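Local coordinates for protein F2 like fibronectin-binding protein (Streptococcus pneumoniae, PDB 5A0N) that probably anchors the bacterium to its host as a surface adhesin, its thioester domain carrying an internal thioester of the kind that mediates covalent host binding, at residues Gly17-Leu22 and Tyr75-Asp80; Leu22-Lys27 and Lys61-Phe66; Asn49-Ala54 and Arg196-Asp201; Glu84-Leu89 and Gln104-Phe109. All blocks are in the same frame, centred on the assembly; numbering follows the deposited sequence.

Interactions 1, 2 and 3 gather on the beta side of the thioester domain, whereas interaction 4 lies in the helical insertion. Interactions 1 and 3 have centres about 5 Å apart and both use the four-stranded antiparallel sheet, in which strands 75-78 and 193-200 are neighbours; each joins this sheet to an outer strand of the three-stranded one. Interaction 2 shares L22 with interaction 1, about 14 Å away between centres, and falls between that contact's segments along the chain. Interaction 4, enclosed in sequence by 49-54 and 196-201, has its centre about 23 Å from that of interaction 2 yet touches interaction 3 through F197. The late strand 193-200 thus joins the helical and beta parts.

Interaction 1: residues Gly17-Leu22 and Tyr75-Asp80; sequences GKYYSL and YTLVKD
Y19 and Y75 pair as a single antiparallel, hydrogen-bonded bridge between strands 19-21 and 75-78, whose short axes run at 108° to each other and therefore meet at one point instead of lying alongside. Y19 N donates to Y75 O at 2.8 Å through a bent bond (139° at the hydrogen), and Y75 N returns a straighter one to Y19 O at 2.9 Å. A CA-H contact from K18 CA, 3.2 Å from Y75 O, gives that carbonyl a second approach. Just past the bridge, where the backbones diverge, a water fills the role of the next direct bond: it donates to G17 O at 2.7 Å and accepts from L77 N at 2.9 Å.

Y19 holds CG beside its backbone N (chi1 -61°), on a ring whose edge meets Y75 O in plane, while CE1 reaches L77 CB obliquely at 3.8 Å. Beyond the two segments, Y19 OH is bonded to S14 N and Y75 OH to Q209 O, so both phenols are tethered at their far ends. K18 runs alongside T76, with K18 CD 3.7 Å from T76 CG2; the lysine amine continues to a salt bridge with D201.

Each strand is outermost in its own antiparallel sheet, so the bridge joins two sheet edges. Its chemistry is mainly that of the backbone: two N-H...O hydrogen bonds and one bound water hold the crossing, with the K18-T76 and Y19-L77 contacts adding apolar packing.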
# COMPACT_ATOMS: atom_id res chain seq x y z
N GLY A 17 13.59 -13.62 8.99
CA GLY A 17 13.31 -12.20 8.96
C GLY A 17 13.10 -11.61 7.57
O GLY A 17 12.99 -10.39 7.46
N LYS A 18 13.02 -12.46 6.54
CA LYS A 18 12.83 -11.99 5.17
C LYS A 18 11.44 -12.31 4.64
O LYS A 18 10.84 -13.33 4.97
CB LYS A 18 13.88 -12.58 4.21
CG LYS A 18 15.33 -12.33 4.62
CD LYS A 18 15.65 -10.84 4.75
CE LYS A 18 17.09 -10.56 5.07
NZ LYS A 18 17.86 -10.73 3.85
N TYR A 19 10.94 -11.39 3.83
CA TYR A 19 9.57 -11.41 3.31
C TYR A 19 9.57 -11.08 1.83
O TYR A 19 10.44 -10.34 1.35
CB TYR A 19 8.71 -10.38 4.07
CG TYR A 19 8.62 -10.67 5.56
CD1 TYR A 19 9.61 -10.23 6.43
CD2 TYR A 19 7.58 -11.42 6.10
CE1 TYR A 19 9.60 -10.53 7.77
CE2 TYR A 19 7.53 -11.71 7.46
CZ TYR A 19 8.56 -11.29 8.28
OH TYR A 19 8.48 -11.66 9.60
N TYR A 20 8.57 -11.62 1.13
CA TYR A 20 8.34 -11.38 -0.29
C TYR A 20 6.98 -10.70 -0.43
O TYR A 20 6.17 -10.71 0.50
CB TYR A 20 8.32 -12.68 -1.10
CG TYR A 20 9.49 -13.61 -0.90
CD1 TYR A 20 10.79 -13.17 -0.66
CD2 TYR A 20 9.29 -14.97 -1.00
CE1 TYR A 20 11.85 -14.04 -0.57
CE2 TYR A 20 10.32 -15.86 -0.89
CZ TYR A 20 11.62 -15.41 -0.68
OH TYR A 20 12.66 -16.29 -0.56
N SER A 21 6.72 -10.13 -1.61
CA SER A 21 5.39 -9.61 -1.89
C SER A 21 4.85 -10.15 -3.21
O SER A 21 5.58 -10.36 -4.20
CB SER A 21 5.38 -8.09 -1.94
OG SER A 21 4.11 -7.56 -2.26
N LEU A 22 3.53 -10.35 -3.23
CA LEU A 22 2.82 -10.79 -4.42
C LEU A 22 2.68 -9.68 -5.45
O LEU A 22 2.30 -9.94 -6.61
CB LEU A 22 1.45 -11.35 -4.06
CG LEU A 22 1.46 -12.50 -3.04
CD1 LEU A 22 0.07 -13.05 -2.84
CD2 LEU A 22 2.44 -13.63 -3.42
N TYR A 75 12.37 -8.25 1.60
CA TYR A 75 12.15 -7.25 2.64
C TYR A 75 12.43 -7.77 4.02
O TYR A 75 12.28 -8.94 4.31
CB TYR A 75 10.70 -6.75 2.59
CG TYR A 75 10.33 -6.04 1.33
CD1 TYR A 75 9.92 -6.73 0.20
CD2 TYR A 75 10.44 -4.67 1.22
CE1 TYR A 75 9.64 -6.06 -0.97
CE2 TYR A 75 10.13 -3.99 0.06
CZ TYR A 75 9.75 -4.70 -1.06
OH TYR A 75 9.45 -4.08 -2.23
N THR A 76 12.81 -6.84 4.91
CA THR A 76 12.78 -7.04 6.35
C THR A 76 11.65 -6.20 6.95
O THR A 76 11.16 -5.27 6.33
CB THR A 76 14.12 -6.73 7.05
OG1 THR A 76 14.49 -5.40 6.74
CG2 THR A 76 15.22 -7.66 6.59
N LEU A 77 11.24 -6.58 8.14
CA LEU A 77 10.08 -5.99 8.81
C LEU A 77 10.47 -5.13 10.00
O LEU A 77 11.24 -5.58 10.86
CB LEU A 77 9.14 -7.12 9.28
CG LEU A 77 7.97 -6.76 10.18
CD1 LEU A 77 6.99 -5.82 9.52
CD2 LEU A 77 7.25 -8.00 10.62
N VAL A 78 9.92 -3.92 10.06
CA VAL A 78 9.99 -3.09 11.24
C VAL A 78 8.56 -2.98 11.80
O VAL A 78 7.66 -2.46 11.14
CB VAL A 78 10.52 -1.68 10.93
CG1 VAL A 78 10.75 -0.91 12.20
CG2 VAL A 78 11.80 -1.77 10.13
N LYS A 79 8.38 -3.48 13.02
CA LYS A 79 7.07 -3.53 13.66
C LYS A 79 6.76 -2.26 14.45
O LYS A 79 7.65 -1.59 14.96
CB LYS A 79 6.99 -4.72 14.63
CG LYS A 79 6.98 -6.09 13.98
CD LYS A 79 6.77 -7.17 15.04
N ASP A 80 5.47 -1.95 14.56
CA ASP A 80 4.94 -0.95 15.47
C ASP A 80 5.64 0.40 15.33
O ASP A 80 6.15 0.99 16.28
CB ASP A 80 4.95 -1.48 16.91
CG ASP A 80 3.96 -0.73 17.83
OD1 ASP A 80 3.04 0.03 17.39
OD2 ASP A 80 4.10 -0.93 19.04
O HOH W 1 12.45 -8.81 9.58

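Interaction 2: residues Leu22-Lys27 and Lys61-Phe66; sequences LGQIEK and KRFPSF
L22 and F66 make an apolar contact within a loop-to-loop packing of the thioester domain, where the turn entering strand 25-26 packs against the irregular connection between strands 55-56 and 75-78. L22 CD2 approaches F66 CD2 at 3.8 Å, obliquely to the ring. Next along, G23 brings only its backbone to the contact, and its CA lies 3.3 Å from P64 O. The E26 chain bends at chi2 (-70°), which carries CD to 3.8 Å from S65 CB. Q24 runs beside F63, its OE1 meeting the ring edge at CE2, 3.5 Å away; the amide and ring planes are 38° apart.

No direct hydrogen bond spans the two segments, and two waters supply the polar link. One accepts from Q24 N and donates to E26 OE2 and to P64 O, the latter at 2.8 Å.

Further out, Q24 NE2 is held by Y36 OH, and the F66 ring meets H47 edge-to-face. I25 N binds a sulfonate oxygen of a MES molecule, probably from the crystallisation liquor. Beside the L22-F66 pair, the second water accepts from F66 N at 2.9 Å while donating to L22 O at 2.8 Å and K27 O at 3.0 Å.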
# COMPACT_ATOMS: atom_id res chain seq x y z
N LEU A 22 3.53 -10.35 -3.23
CA LEU A 22 2.82 -10.79 -4.42
C LEU A 22 2.68 -9.68 -5.45
O LEU A 22 2.30 -9.94 -6.61
CB LEU A 22 1.45 -11.35 -4.06
CG LEU A 22 1.46 -12.50 -3.04
CD1 LEU A 22 0.07 -13.05 -2.84
CD2 LEU A 22 2.44 -13.63 -3.42
N GLY A 23 2.98 -8.44 -5.07
CA GLY A 23 2.96 -7.35 -6.01
C GLY A 23 1.67 -6.61 -6.11
O GLY A 23 0.69 -6.94 -5.42
N GLN A 24 1.65 -5.61 -6.98
CA GLN A 24 0.45 -4.82 -7.25
C GLN A 24 -0.32 -5.54 -8.37
O GLN A 24 -1.11 -6.45 -8.07
CB GLN A 24 0.79 -3.36 -7.53
CG GLN A 24 -0.48 -2.53 -7.57
CD GLN A 24 -0.31 -1.09 -7.98
OE1 GLN A 24 0.71 -0.70 -8.54
NE2 GLN A 24 -1.33 -0.28 -7.66
N ILE A 25 -0.09 -5.21 -9.64
CA ILE A 25 -0.68 -6.01 -10.71
C ILE A 25 0.43 -6.91 -11.23
O ILE A 25 1.40 -6.44 -11.84
CB ILE A 25 -1.28 -5.19 -11.86
CG1 ILE A 25 -2.36 -4.26 -11.34
CG2 ILE A 25 -1.88 -6.12 -12.94
CD1 ILE A 25 -3.01 -3.38 -12.39
N GLU A 26 0.35 -8.20 -10.87
CA GLU A 26 1.41 -9.16 -11.23
C GLU A 26 0.78 -10.52 -11.44
O GLU A 26 -0.24 -10.87 -10.85
CB GLU A 26 2.49 -9.30 -10.17
CG GLU A 26 3.26 -8.04 -9.80
CD GLU A 26 4.20 -7.53 -10.86
OE1 GLU A 26 4.47 -8.24 -11.85
OE2 GLU A 26 4.72 -6.42 -10.68
N LYS A 27 1.44 -11.32 -12.25
CA LYS A 27 1.13 -12.74 -12.35
C LYS A 27 1.67 -13.48 -11.13
O LYS A 27 2.80 -13.23 -10.69
CB LYS A 27 1.79 -13.31 -13.60
CG LYS A 27 1.34 -12.72 -14.90
CD LYS A 27 2.07 -13.34 -16.08
CE LYS A 27 1.66 -12.78 -17.41
NZ LYS A 27 2.42 -13.46 -18.50
N LYS A 61 10.55 3.52 -8.03
CA LYS A 61 11.49 2.44 -7.77
C LYS A 61 10.94 1.14 -8.32
O LYS A 61 9.84 1.08 -8.85
CB LYS A 61 11.83 2.39 -6.27
CG LYS A 61 12.61 3.65 -5.84
CD LYS A 61 13.27 3.46 -4.49
CE LYS A 61 14.66 4.01 -4.43
NZ LYS A 61 15.19 3.57 -3.13
N ARG A 62 11.73 0.07 -8.18
CA ARG A 62 11.26 -1.23 -8.67
C ARG A 62 10.16 -1.75 -7.77
O ARG A 62 10.14 -1.49 -6.56
CB ARG A 62 12.42 -2.24 -8.73
CG ARG A 62 13.54 -1.86 -9.66
CD ARG A 62 14.71 -2.82 -9.62
NE ARG A 62 14.34 -4.14 -10.08
CZ ARG A 62 15.07 -5.23 -9.90
NH1 ARG A 62 16.26 -5.12 -9.31
NH2 ARG A 62 14.58 -6.41 -10.29
N PHE A 63 9.20 -2.45 -8.36
CA PHE A 63 8.08 -3.04 -7.61
C PHE A 63 8.34 -4.52 -7.41
O PHE A 63 8.86 -5.19 -8.30
CB PHE A 63 6.76 -2.87 -8.37
CG PHE A 63 6.15 -1.48 -8.33
CD1 PHE A 63 6.90 -0.32 -8.12
CD2 PHE A 63 4.80 -1.35 -8.56
CE1 PHE A 63 6.28 0.91 -8.15
CE2 PHE A 63 4.20 -0.14 -8.59
CZ PHE A 63 4.94 0.99 -8.41
N PRO A 64 7.93 -5.04 -6.26
CA PRO A 64 8.18 -6.46 -5.96
C PRO A 64 7.18 -7.39 -6.61
O PRO A 64 6.06 -7.00 -6.95
CB PRO A 64 8.07 -6.51 -4.44
CG PRO A 64 7.00 -5.47 -4.17
CD PRO A 64 7.30 -4.35 -5.13
N SER A 65 7.59 -8.65 -6.76
CA SER A 65 6.70 -9.65 -7.33
C SER A 65 7.18 -11.04 -6.91
O SER A 65 8.22 -11.19 -6.29
CB SER A 65 6.68 -9.54 -8.86
OG SER A 65 7.97 -9.76 -9.43
N PHE A 66 6.35 -12.02 -7.23
CA PHE A 66 6.58 -13.41 -6.82
C PHE A 66 6.09 -14.35 -7.92
O PHE A 66 5.53 -15.42 -7.63
CB PHE A 66 5.90 -13.68 -5.48
CG PHE A 66 6.33 -14.95 -4.79
CD1 PHE A 66 7.66 -15.20 -4.50
CD2 PHE A 66 5.40 -15.89 -4.39
CE1 PHE A 66 8.06 -16.35 -3.85
CE2 PHE A 66 5.79 -17.06 -3.72
CZ PHE A 66 7.13 -17.27 -3.46
O HOH W 2 3.63 -11.98 -8.09
O HOH W 3 4.25 -5.23 -8.19

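Interaction 3: residues Asn49-Ala54 and Arg196-Asp201; sequences NSDNFA and RFYKPD
D51 and Y198 both carry CG anti to the carbonyl carbon (chi1 -79° and -73°), and from facing strands their side chains cross obliquely until the phenol oxygen meets the carboxylate. Y198 OH donates to D51 OD2 at 2.5 Å, a very short bond that uses the anti lone pair. On the syn side the same oxygen accepts from R196 NH1 at 3.0 Å, 34° out of the carboxylate plane but close to the guanidinium plane, forming a salt bridge. S50 OG lies 2.8 Å from Y198 OH, a probable hydrogen bond, and a water connects S50 O (2.8 Å) with R196 NH1 (3.0 Å).

This polar group is buried. D51 OD1 has its own salt bridge, to R215, and a bond from N8; the two arginines would be expected to stabilise the ionised carboxylate. S50 and D51 both face V41 in a classic beta bulge, consistent with both side chains reaching Y198.

The contact thus pins outer strand 49-51 of the three-stranded sheet to strand 193-200 of the four-stranded one. Y198 packs among V41, Y75 and L77, while just downstream F53 meets Y116 of helix 105-118 and A54 O accepts from H140 of helix 132-152.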
# COMPACT_ATOMS: atom_id res chain seq x y z
N ASN A 49 0.96 -15.54 4.57
CA ASN A 49 0.85 -14.09 4.65
C ASN A 49 1.31 -13.61 6.00
O ASN A 49 0.93 -14.14 7.04
CB ASN A 49 -0.56 -13.59 4.52
CG ASN A 49 -1.11 -13.74 3.15
OD1 ASN A 49 -0.48 -14.27 2.22
ND2 ASN A 49 -2.34 -13.24 3.01
N SER A 50 2.09 -12.54 5.94
CA SER A 50 2.50 -11.75 7.13
C SER A 50 1.62 -10.52 7.25
O SER A 50 1.35 -10.07 8.35
CB SER A 50 3.96 -11.39 7.05
OG SER A 50 4.26 -10.61 5.90
N ASP A 51 1.17 -9.97 6.13
CA ASP A 51 0.24 -8.82 6.09
C ASP A 51 -0.61 -8.99 4.84
O ASP A 51 -0.09 -9.27 3.76
CB ASP A 51 0.98 -7.48 6.13
CG ASP A 51 1.42 -7.12 7.52
OD1 ASP A 51 0.50 -6.81 8.33
OD2 ASP A 51 2.64 -7.14 7.81
N ASN A 52 -1.92 -8.92 5.03
CA ASN A 52 -2.83 -9.24 3.92
C ASN A 52 -2.73 -8.25 2.78
O ASN A 52 -3.08 -8.60 1.65
CB ASN A 52 -4.29 -9.23 4.36
CG ASN A 52 -4.67 -10.42 5.23
OD1 ASN A 52 -3.96 -11.41 5.34
ND2 ASN A 52 -5.86 -10.32 5.81
N PHE A 53 -2.30 -7.03 3.05
CA PHE A 53 -2.11 -6.02 2.04
C PHE A 53 -0.97 -5.13 2.50
O PHE A 53 -0.61 -5.12 3.69
CB PHE A 53 -3.38 -5.16 1.86
CG PHE A 53 -3.85 -4.45 3.12
CD1 PHE A 53 -3.30 -3.23 3.49
CD2 PHE A 53 -4.84 -5.03 3.92
CE1 PHE A 53 -3.69 -2.64 4.66
CE2 PHE A 53 -5.26 -4.39 5.07
CZ PHE A 53 -4.69 -3.20 5.43
N ALA A 54 -0.46 -4.33 1.58
CA ALA A 54 0.52 -3.30 1.90
C ALA A 54 0.44 -2.23 0.82
O ALA A 54 -0.26 -2.42 -0.18
CB ALA A 54 1.93 -3.89 2.00
N ARG A 196 3.36 -0.92 10.20
CA ARG A 196 4.53 -1.76 9.91
C ARG A 196 5.22 -1.22 8.67
O ARG A 196 4.55 -0.77 7.73
CB ARG A 196 4.13 -3.21 9.65
CG ARG A 196 3.63 -3.93 10.88
CD ARG A 196 3.23 -5.37 10.50
NE ARG A 196 3.23 -6.17 11.70
CZ ARG A 196 3.26 -7.47 11.69
NH1 ARG A 196 3.28 -8.16 10.53
NH2 ARG A 196 3.25 -8.09 12.85
N PHE A 197 6.54 -1.32 8.66
CA PHE A 197 7.35 -0.92 7.50
C PHE A 197 8.14 -2.10 6.99
O PHE A 197 8.77 -2.80 7.79
CB PHE A 197 8.30 0.21 7.92
CG PHE A 197 8.85 1.02 6.79
CD1 PHE A 197 9.94 0.58 6.04
CD2 PHE A 197 8.28 2.26 6.48
CE1 PHE A 197 10.46 1.36 5.02
CE2 PHE A 197 8.79 3.03 5.47
CZ PHE A 197 9.86 2.56 4.73
N TYR A 198 8.11 -2.32 5.68
CA TYR A 198 8.95 -3.34 5.05
C TYR A 198 10.07 -2.65 4.29
O TYR A 198 9.82 -1.92 3.31
CB TYR A 198 8.11 -4.26 4.17
CG TYR A 198 7.23 -5.23 4.92
CD1 TYR A 198 7.75 -6.42 5.39
CD2 TYR A 198 5.90 -4.97 5.14
CE1 TYR A 198 6.93 -7.33 6.03
CE2 TYR A 198 5.09 -5.86 5.81
CZ TYR A 198 5.60 -7.06 6.23
OH TYR A 198 4.81 -8.01 6.86
N LYS A 199 11.29 -2.85 4.80
CA LYS A 199 12.47 -2.21 4.26
C LYS A 199 13.06 -3.11 3.20
O LYS A 199 13.35 -4.27 3.48
CB LYS A 199 13.50 -2.05 5.39
CG LYS A 199 13.18 -1.11 6.52
N PRO A 200 13.30 -2.61 1.99
CA PRO A 200 13.83 -3.50 0.96
C PRO A 200 15.32 -3.76 1.14
O PRO A 200 16.10 -2.83 1.40
CB PRO A 200 13.59 -2.71 -0.34
CG PRO A 200 13.60 -1.26 0.11
CD PRO A 200 13.00 -1.27 1.48
N ASP A 201 15.72 -5.03 1.02
CA ASP A 201 17.15 -5.39 0.99
C ASP A 201 17.80 -4.66 -0.17
O ASP A 201 17.20 -4.53 -1.26
CB ASP A 201 17.33 -6.89 0.76
CG ASP A 201 17.03 -7.76 1.97
OD1 ASP A 201 16.75 -7.26 3.07
OD2 ASP A 201 17.09 -9.00 1.80
O HOH W 4 2.58 -11.08 10.65

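Interaction 4: residues Glu84-Leu89 and Gln104-Phe109; sequences EQYTKL and QAWDTF
Y86 OH and A105 O are bridged by a water that lies 2.7 Å from Y86 OH and donates to A105 O at 2.8 Å; F109 N, in the first turn of helix 105-118, is a second donor to A105 O. The water lies at the edge of the Y86 ring, in its plane, and is the polar link at the tip of a tyrosine that helix 83-93 sends across to helix 105-118. Both helices belong to the helical insertion of the adhesin; their short axes cross at 102° and approach to 9.7 Å.

Y86, W106 and F109 form an aromatic cluster at this crossing. A chi1 of 176° puts Y86 CG anti to the backbone N, and the ring packs against A105, W106 and F109. It is nearly parallel to the F109 ring, with planes 9° apart, but displaced laterally so that little of one ring lies over the other, the centroids standing 4.9 Å apart. The hydroxyl end accordingly comes against the base of the phenylalanine, Y86 OH to F109 CB being 3.3 Å. Nearer the tyrosine backbone, W106 CE3 presses on Y86 CB at 3.4 Å; here the indole and phenol planes are inclined to each other.

The cluster extends into the rest of the domain, since W106 meets Y195 edge-to-face, F109 touches I147 of helix 132-152, and Y86 packs on F197 of strand 193-200. A second water spans the helices beside it. T87 OG1, itself hydrogen-bonded to K83 O, accepts from this water at 2.8 Å, and W106 N donates to the water at 3.0 Å.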
# COMPACT_ATOMS: atom_id res chain seq x y z
N GLU A 84 8.17 9.28 13.60
CA GLU A 84 9.60 9.51 13.38
C GLU A 84 10.22 8.35 12.62
O GLU A 84 11.01 8.56 11.70
CB GLU A 84 10.33 9.78 14.69
CG GLU A 84 9.83 11.03 15.41
CD GLU A 84 8.43 10.93 16.10
OE1 GLU A 84 7.90 9.80 16.45
OE2 GLU A 84 7.83 12.02 16.30
N GLN A 85 9.88 7.13 12.98
CA GLN A 85 10.46 5.99 12.27
C GLN A 85 9.97 5.91 10.82
O GLN A 85 10.76 5.70 9.90
CB GLN A 85 10.11 4.68 12.96
CG GLN A 85 10.67 4.50 14.35
CD GLN A 85 10.15 3.19 14.86
OE1 GLN A 85 9.06 3.13 15.43
NE2 GLN A 85 10.86 2.11 14.52
N TYR A 86 8.67 6.10 10.62
CA TYR A 86 8.13 6.11 9.27
C TYR A 86 8.84 7.16 8.41
O TYR A 86 9.24 6.89 7.28
CB TYR A 86 6.62 6.37 9.28
CG TYR A 86 6.06 6.48 7.89
CD1 TYR A 86 5.77 5.35 7.12
CD2 TYR A 86 5.86 7.72 7.29
CE1 TYR A 86 5.30 5.46 5.84
CE2 TYR A 86 5.40 7.83 5.99
CZ TYR A 86 5.10 6.68 5.26
OH TYR A 86 4.65 6.76 3.95
N THR A 87 8.98 8.36 8.96
CA THR A 87 9.50 9.48 8.18
C THR A 87 10.96 9.18 7.78
O THR A 87 11.38 9.41 6.64
CB THR A 87 9.34 10.80 8.96
OG1 THR A 87 7.94 10.99 9.27
CG2 THR A 87 9.83 11.97 8.16
N LYS A 88 11.73 8.68 8.74
CA LYS A 88 13.13 8.34 8.50
C LYS A 88 13.24 7.29 7.39
O LYS A 88 14.04 7.42 6.47
CB LYS A 88 13.77 7.81 9.80
CG LYS A 88 15.19 7.27 9.64
CD LYS A 88 15.63 6.47 10.87
N LEU A 89 12.44 6.24 7.51
CA LEU A 89 12.54 5.10 6.59
C LEU A 89 12.01 5.46 5.21
O LEU A 89 12.56 5.02 4.20
CB LEU A 89 11.82 3.91 7.20
CG LEU A 89 12.49 3.35 8.47
CD1 LEU A 89 11.60 2.30 9.12
CD2 LEU A 89 13.87 2.79 8.14
N GLN A 104 4.15 16.12 6.61
CA GLN A 104 2.82 15.58 6.56
C GLN A 104 2.76 14.13 6.05
O GLN A 104 1.67 13.54 6.04
CB GLN A 104 1.92 16.46 5.69
CG GLN A 104 1.80 17.88 6.23
CD GLN A 104 0.79 18.75 5.47
OE1 GLN A 104 0.39 18.47 4.34
NE2 GLN A 104 0.36 19.83 6.10
N ALA A 105 3.90 13.55 5.69
CA ALA A 105 3.90 12.24 5.03
C ALA A 105 3.34 11.13 5.93
O ALA A 105 2.61 10.27 5.47
CB ALA A 105 5.30 11.87 4.55
N TRP A 106 3.66 11.15 7.22
CA TRP A 106 3.08 10.18 8.13
C TRP A 106 1.57 10.34 8.23
O TRP A 106 0.83 9.36 8.23
CB TRP A 106 3.69 10.34 9.52
CG TRP A 106 3.00 9.59 10.62
CD1 TRP A 106 2.35 10.15 11.67
CD2 TRP A 106 2.93 8.16 10.81
NE1 TRP A 106 1.88 9.18 12.51
CE2 TRP A 106 2.24 7.95 12.03
CE3 TRP A 106 3.38 7.05 10.08
CZ2 TRP A 106 2.01 6.69 12.53
CZ3 TRP A 106 3.15 5.82 10.60
CH2 TRP A 106 2.50 5.65 11.81
N ASP A 107 1.11 11.59 8.28
CA ASP A 107 -0.32 11.85 8.42
C ASP A 107 -1.09 11.26 7.24
O ASP A 107 -2.07 10.53 7.41
CB ASP A 107 -0.60 13.36 8.57
CG ASP A 107 -2.02 13.65 8.98
OD1 ASP A 107 -2.61 12.90 9.78
OD2 ASP A 107 -2.60 14.66 8.51
N THR A 108 -0.62 11.54 6.02
CA THR A 108 -1.36 11.04 4.87
C THR A 108 -1.27 9.53 4.71
O THR A 108 -2.28 8.90 4.45
CB THR A 108 -1.00 11.77 3.55
OG1 THR A 108 0.37 11.53 3.22
CG2 THR A 108 -1.27 13.26 3.67
N PHE A 109 -0.09 8.95 4.90
CA PHE A 109 0.04 7.51 4.79
C PHE A 109 -0.78 6.81 5.86
O PHE A 109 -1.51 5.85 5.60
CB PHE A 109 1.50 7.03 4.88
CG PHE A 109 1.57 5.56 5.15
CD1 PHE A 109 1.28 4.66 4.13
CD2 PHE A 109 1.78 5.08 6.41
CE1 PHE A 109 1.16 3.31 4.39
CE2 PHE A 109 1.71 3.73 6.66
CZ PHE A 109 1.40 2.85 5.64
O HOH W 5 3.63 9.14 3.10
O HOH W 6 5.95 12.73 8.24